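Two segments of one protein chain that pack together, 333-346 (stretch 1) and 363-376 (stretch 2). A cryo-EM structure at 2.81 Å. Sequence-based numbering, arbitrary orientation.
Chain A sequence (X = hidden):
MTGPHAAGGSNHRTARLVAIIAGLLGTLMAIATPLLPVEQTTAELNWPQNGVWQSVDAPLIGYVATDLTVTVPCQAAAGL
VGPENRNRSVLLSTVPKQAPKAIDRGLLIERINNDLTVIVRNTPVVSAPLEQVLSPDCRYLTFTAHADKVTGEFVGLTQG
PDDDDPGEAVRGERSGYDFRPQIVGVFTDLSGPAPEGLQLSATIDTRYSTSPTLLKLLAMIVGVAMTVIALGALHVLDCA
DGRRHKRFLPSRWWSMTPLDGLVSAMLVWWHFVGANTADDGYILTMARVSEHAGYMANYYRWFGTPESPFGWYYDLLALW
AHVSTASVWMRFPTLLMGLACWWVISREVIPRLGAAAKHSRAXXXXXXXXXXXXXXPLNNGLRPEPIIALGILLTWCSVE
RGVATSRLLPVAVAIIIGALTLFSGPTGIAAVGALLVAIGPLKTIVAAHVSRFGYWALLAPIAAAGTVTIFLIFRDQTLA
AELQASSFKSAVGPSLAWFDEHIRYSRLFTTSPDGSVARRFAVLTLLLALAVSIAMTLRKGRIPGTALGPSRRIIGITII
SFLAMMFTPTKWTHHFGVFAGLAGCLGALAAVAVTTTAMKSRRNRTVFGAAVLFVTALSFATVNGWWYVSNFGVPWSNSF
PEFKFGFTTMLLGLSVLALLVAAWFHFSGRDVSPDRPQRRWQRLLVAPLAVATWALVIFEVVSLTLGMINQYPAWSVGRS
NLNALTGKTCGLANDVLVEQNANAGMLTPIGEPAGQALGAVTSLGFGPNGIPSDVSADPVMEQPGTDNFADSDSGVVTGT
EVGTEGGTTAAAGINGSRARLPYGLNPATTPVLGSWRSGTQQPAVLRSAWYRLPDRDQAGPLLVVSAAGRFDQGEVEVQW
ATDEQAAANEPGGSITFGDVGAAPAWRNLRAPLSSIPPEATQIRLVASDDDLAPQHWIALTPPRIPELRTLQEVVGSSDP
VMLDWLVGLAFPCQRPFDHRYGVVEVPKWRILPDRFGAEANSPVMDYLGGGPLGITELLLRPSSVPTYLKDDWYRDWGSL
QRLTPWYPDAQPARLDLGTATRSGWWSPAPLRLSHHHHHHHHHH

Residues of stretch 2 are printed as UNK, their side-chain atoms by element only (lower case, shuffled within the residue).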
# COMPACT_ATOMS: atom_id res chain seq x y z
N PRO A 333 -9.00 -19.91 -29.36
CA PRO A 333 -10.38 -19.63 -28.91
C PRO A 333 -10.58 -18.28 -28.26
O PRO A 333 -11.68 -17.72 -28.37
CB PRO A 333 -10.64 -20.76 -27.91
CG PRO A 333 -9.83 -21.83 -28.37
CD PRO A 333 -8.59 -21.24 -28.87
N THR A 334 -9.56 -17.72 -27.63
CA THR A 334 -9.65 -16.37 -27.08
C THR A 334 -9.75 -15.32 -28.18
O THR A 334 -10.47 -14.32 -28.05
CB THR A 334 -8.45 -16.12 -26.18
OG1 THR A 334 -8.39 -17.16 -25.19
CG2 THR A 334 -8.56 -14.82 -25.47
N LEU A 335 -9.07 -15.55 -29.30
CA LEU A 335 -9.21 -14.68 -30.46
C LEU A 335 -10.61 -14.76 -31.05
O LEU A 335 -11.19 -13.73 -31.43
CB LEU A 335 -8.17 -15.06 -31.51
CG LEU A 335 -8.13 -14.23 -32.78
CD1 LEU A 335 -7.75 -12.82 -32.45
CD2 LEU A 335 -7.20 -14.81 -33.80
N LEU A 336 -11.18 -15.97 -31.11
CA LEU A 336 -12.54 -16.10 -31.62
C LEU A 336 -13.56 -15.47 -30.67
O LEU A 336 -14.57 -14.92 -31.12
CB LEU A 336 -12.88 -17.56 -31.86
CG LEU A 336 -12.07 -18.26 -32.95
CD1 LEU A 336 -12.48 -19.70 -33.05
CD2 LEU A 336 -12.25 -17.56 -34.26
N MET A 337 -13.30 -15.52 -29.37
CA MET A 337 -14.19 -14.86 -28.41
C MET A 337 -14.11 -13.35 -28.53
O MET A 337 -15.13 -12.67 -28.38
CB MET A 337 -13.87 -15.29 -26.99
CG MET A 337 -14.28 -16.70 -26.70
SD MET A 337 -13.83 -17.24 -25.05
CE MET A 337 -14.26 -18.96 -25.17
N GLY A 338 -12.93 -12.80 -28.81
CA GLY A 338 -12.83 -11.36 -29.04
C GLY A 338 -13.55 -10.90 -30.29
O GLY A 338 -14.24 -9.87 -30.27
N LEU A 339 -13.43 -11.67 -31.37
CA LEU A 339 -14.16 -11.34 -32.59
C LEU A 339 -15.67 -11.43 -32.38
O LEU A 339 -16.41 -10.52 -32.78
CB LEU A 339 -13.73 -12.26 -33.73
CG LEU A 339 -12.30 -12.15 -34.28
CD1 LEU A 339 -12.01 -13.23 -35.30
CD2 LEU A 339 -12.11 -10.81 -34.90
N ALA A 340 -16.15 -12.50 -31.74
CA ALA A 340 -17.58 -12.65 -31.48
C ALA A 340 -18.10 -11.58 -30.54
O ALA A 340 -19.22 -11.10 -30.70
CB ALA A 340 -17.87 -14.03 -30.92
N CYS A 341 -17.27 -11.13 -29.60
CA CYS A 341 -17.67 -10.10 -28.66
C CYS A 341 -17.87 -8.76 -29.36
O CYS A 341 -18.87 -8.07 -29.12
CB CYS A 341 -16.63 -10.01 -27.55
SG CYS A 341 -17.01 -8.95 -26.18
N TRP A 342 -16.97 -8.40 -30.28
CA TRP A 342 -17.18 -7.14 -31.01
C TRP A 342 -18.33 -7.21 -32.00
O TRP A 342 -19.04 -6.22 -32.22
CB TRP A 342 -15.90 -6.71 -31.71
CG TRP A 342 -16.11 -5.58 -32.68
CD1 TRP A 342 -16.04 -5.68 -34.04
CD2 TRP A 342 -16.50 -4.23 -32.40
NE1 TRP A 342 -16.33 -4.46 -34.61
CE2 TRP A 342 -16.61 -3.56 -33.63
CE3 TRP A 342 -16.75 -3.51 -31.23
CZ2 TRP A 342 -16.96 -2.22 -33.72
CZ3 TRP A 342 -17.10 -2.19 -31.32
CH2 TRP A 342 -17.18 -1.55 -32.56
N TRP A 343 -18.56 -8.37 -32.62
CA TRP A 343 -19.68 -8.46 -33.56
C TRP A 343 -21.02 -8.47 -32.82
O TRP A 343 -22.02 -7.93 -33.32
CB TRP A 343 -19.46 -9.67 -34.48
CG TRP A 343 -18.41 -9.34 -35.55
CD1 TRP A 343 -17.05 -9.17 -35.37
CD2 TRP A 343 -18.63 -9.20 -36.95
NE1 TRP A 343 -16.44 -8.89 -36.55
CE2 TRP A 343 -17.38 -8.90 -37.55
CE3 TRP A 343 -19.77 -9.27 -37.76
CZ2 TRP A 343 -17.23 -8.70 -38.89
CZ3 TRP A 343 -19.61 -9.07 -39.10
CH2 TRP A 343 -18.35 -8.79 -39.65
N VAL A 344 -21.05 -8.99 -31.59
CA VAL A 344 -22.24 -8.88 -30.74
C VAL A 344 -22.45 -7.44 -30.29
O VAL A 344 -23.59 -6.96 -30.27
CB VAL A 344 -22.13 -9.86 -29.55
CG1 VAL A 344 -23.13 -9.56 -28.47
CG2 VAL A 344 -22.39 -11.27 -30.02
N ILE A 345 -21.38 -6.71 -29.96
CA ILE A 345 -21.52 -5.31 -29.56
C ILE A 345 -22.03 -4.45 -30.71
O ILE A 345 -22.98 -3.68 -30.55
CB ILE A 345 -20.19 -4.76 -29.00
CG1 ILE A 345 -19.89 -5.31 -27.62
CG2 ILE A 345 -20.19 -3.24 -28.95
CD1 ILE A 345 -18.53 -4.94 -27.12
N SER A 346 -21.43 -4.57 -31.88
CA SER A 346 -21.78 -3.68 -32.97
C SER A 346 -23.06 -4.07 -33.70
O SER A 346 -23.66 -3.20 -34.34
CB SER A 346 -20.63 -3.60 -33.97
OG SER A 346 -20.41 -4.84 -34.59
N UNK A 363 -20.01 7.35 -31.78
CA UNK A 363 -20.36 6.29 -30.85
C UNK A 363 -19.72 4.97 -31.24
O UNK A 363 -19.20 4.25 -30.38
c UNK A 363 -21.88 6.14 -30.77
N UNK A 364 -19.70 4.66 -32.54
CA UNK A 364 -19.08 3.43 -33.01
C UNK A 364 -17.57 3.45 -32.82
O UNK A 364 -16.97 2.45 -32.38
c UNK A 364 -19.42 3.21 -34.48
N UNK A 365 -16.93 4.59 -33.10
CA UNK A 365 -15.48 4.66 -32.95
C UNK A 365 -15.05 4.62 -31.48
O UNK A 365 -14.07 3.96 -31.14
c UNK A 365 -14.88 5.68 -35.15
c UNK A 365 -15.87 5.92 -36.04
c UNK A 365 -11.66 4.32 -36.59
c UNK A 365 -13.34 4.70 -38.26
c UNK A 365 -12.09 4.30 -37.91
c UNK A 365 -14.94 5.89 -33.67
c UNK A 365 -14.18 5.14 -37.25
c UNK A 365 -12.49 4.76 -35.58
c UNK A 365 -13.78 5.18 -35.91
n UNK A 365 -15.47 5.60 -37.31
N UNK A 366 -15.80 5.26 -30.58
CA UNK A 366 -15.37 5.16 -29.18
C UNK A 366 -15.79 3.85 -28.53
O UNK A 366 -15.14 3.42 -27.57
c UNK A 366 -17.31 6.29 -28.22
c UNK A 366 -15.88 6.35 -28.37
o UNK A 366 -15.32 6.28 -27.05
N UNK A 367 -16.81 3.16 -29.06
CA UNK A 367 -17.12 1.84 -28.56
C UNK A 367 -16.04 0.84 -28.96
O UNK A 367 -15.61 0.03 -28.13
c UNK A 367 -18.48 1.39 -29.09
N UNK A 368 -15.57 0.92 -30.21
CA UNK A 368 -14.43 0.13 -30.65
C UNK A 368 -13.18 0.44 -29.85
O UNK A 368 -12.40 -0.46 -29.52
c UNK A 368 -14.19 0.35 -32.14
N UNK A 369 -12.99 1.71 -29.49
CA UNK A 369 -11.80 2.09 -28.73
C UNK A 369 -11.79 1.59 -27.30
O UNK A 369 -10.77 1.09 -26.83
N UNK A 370 -12.90 1.72 -26.58
CA UNK A 370 -12.94 1.18 -25.22
C UNK A 370 -12.94 -0.34 -25.20
O UNK A 370 -12.39 -0.95 -24.27
c UNK A 370 -15.32 3.46 -23.16
c UNK A 370 -13.11 2.70 -22.47
c UNK A 370 -13.99 3.02 -23.66
c UNK A 370 -14.14 1.73 -24.45
N UNK A 371 -13.52 -0.98 -26.23
CA UNK A 371 -13.41 -2.42 -26.35
C UNK A 371 -11.96 -2.86 -26.51
O UNK A 371 -11.51 -3.77 -25.81
c UNK A 371 -14.53 -5.33 -26.90
c UNK A 371 -14.25 -2.93 -27.51
c UNK A 371 -13.18 -6.13 -29.14
c UNK A 371 -13.38 -4.80 -28.90
c UNK A 371 -13.66 -7.06 -28.25
c UNK A 371 -14.06 -4.38 -27.78
c UNK A 371 -14.33 -6.66 -27.13
N UNK A 372 -11.20 -2.23 -27.41
CA UNK A 372 -9.81 -2.62 -27.58
C UNK A 372 -8.95 -2.25 -26.38
O UNK A 372 -8.04 -2.99 -26.01
c UNK A 372 -9.76 -2.62 -30.15
c UNK A 372 -9.30 -4.04 -30.27
c UNK A 372 -9.24 -2.02 -28.86
c UNK A 372 -9.25 -1.81 -31.29
N UNK A 373 -9.24 -1.12 -25.73
CA UNK A 373 -8.46 -0.68 -24.58
C UNK A 373 -8.67 -1.59 -23.38
O UNK A 373 -7.78 -1.69 -22.53
c UNK A 373 -8.82 0.75 -24.21
N UNK A 374 -9.82 -2.24 -23.28
CA UNK A 374 -9.96 -3.30 -22.28
C UNK A 374 -9.47 -4.66 -22.74
O UNK A 374 -8.94 -5.42 -21.91
c UNK A 374 -11.74 -2.60 -20.65
c UNK A 374 -11.42 -3.42 -21.84
c UNK A 374 -12.28 -1.35 -20.75
c UNK A 374 -12.57 -0.63 -19.63
c UNK A 374 -11.77 -2.42 -18.27
c UNK A 374 -11.49 -3.13 -19.39
c UNK A 374 -12.31 -1.17 -18.38
N UNK A 375 -9.62 -5.01 -24.01
CA UNK A 375 -9.29 -6.35 -24.46
C UNK A 375 -7.79 -6.58 -24.53
O UNK A 375 -7.32 -7.66 -24.17
n UNK A 375 -8.91 -9.92 -27.12
c UNK A 375 -12.37 -10.42 -25.04
c UNK A 375 -10.06 -10.27 -26.47
c UNK A 375 -10.65 -11.50 -26.32
c UNK A 375 -10.59 -9.11 -25.90
c UNK A 375 -11.78 -9.21 -25.17
c UNK A 375 -9.89 -6.62 -25.84
c UNK A 375 -11.81 -11.55 -25.62
c UNK A 375 -9.72 -8.04 -26.23
c UNK A 375 -8.73 -8.58 -26.98
N UNK A 376 -7.02 -5.60 -25.03
CA UNK A 376 -5.63 -5.89 -25.36
C UNK A 376 -4.73 -6.08 -24.14
O UNK A 376 -4.01 -7.10 -24.10
c UNK A 376 -5.89 -6.01 -28.42
c UNK A 376 -4.99 -3.72 -28.53
c UNK A 376 -5.75 -4.71 -27.70
c UNK A 376 -5.08 -4.84 -26.34

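Position 363 has one side-chain carbon, out of reach of stretch 1. It is alanine, A363. Position 364 also has a single carbon, pointing sideways. Its backbone O lies 4.0 Å from W342 CH2, at the edge of the indole. It is A364.

Position 365 carries one carbon and then fused five- and six-membered rings with eight carbons and one nitrogen. Its CA-to-CB bond points away from stretch 1, and it makes no contact there. An indole of this kind is tryptophan, W365. Position 366 has one carbon bearing an oxygen and a carbon. That branching is threonine, T366, which is out of reach.

Position 367 has one carbon, directed toward stretch 1, and this CB is 4.4 Å from W342 CZ3. It is A367. Position 368 has one carbon as well. Its CB is 3.6 Å from W342 CH2, so the indole end packs closely on a small side chain. It is A368.

Position 369 has no side-chain atoms. It is glycine, G369, and touches nothing on stretch 1. Position 370 has four carbons, forked at the second. It is leucine, L370, out of reach.

Position 371 has one carbon and a ring of six carbons, pointing toward stretch 1. The ring sits among G338, C341, W342 and I345. With no heteroatom it is phenylalanine, F371. Its CZ is 3.5 Å from G338 O, its CE1 3.7 Å from C341 SG, its CE2 3.8 Å from W342 CB and its CD1 4.0 Å from I345 CD1.

Position 372 has four carbons forked at the second, without contact. It is L372. Position 373 has one carbon, far from stretch 1: A373. Position 374 has one carbon and a six-carbon ring, also out of reach: F374.

Position 375 has one carbon and a fused ring pair with eight carbons and one nitrogen, directed toward stretch 1. G338 CA lies over one face of the six-membered ring, 3.8 Å from its centroid, a CH-pi contact, and T334 O is at the ring edge. This is tryptophan, W375. T334 O is 3.3 Å from W375 CZ2. Position 376 has four carbons forked at the second, without contact: L376.

The helices run nearly antiparallel, at 153°, with axes 11.1 Å apart at closest approach. No hydrogen bond crosses between them. F371 is a knob in a hole of stretch 1. G338 leaves room for W375: an ideal CB there would clash with CZ2 at 2.9 Å. The W342 indole extends forward along stretch 1, and its outer end packs against A367 and A368.

Stretch 2 (363-376) AAWTAAGLFLAFWL
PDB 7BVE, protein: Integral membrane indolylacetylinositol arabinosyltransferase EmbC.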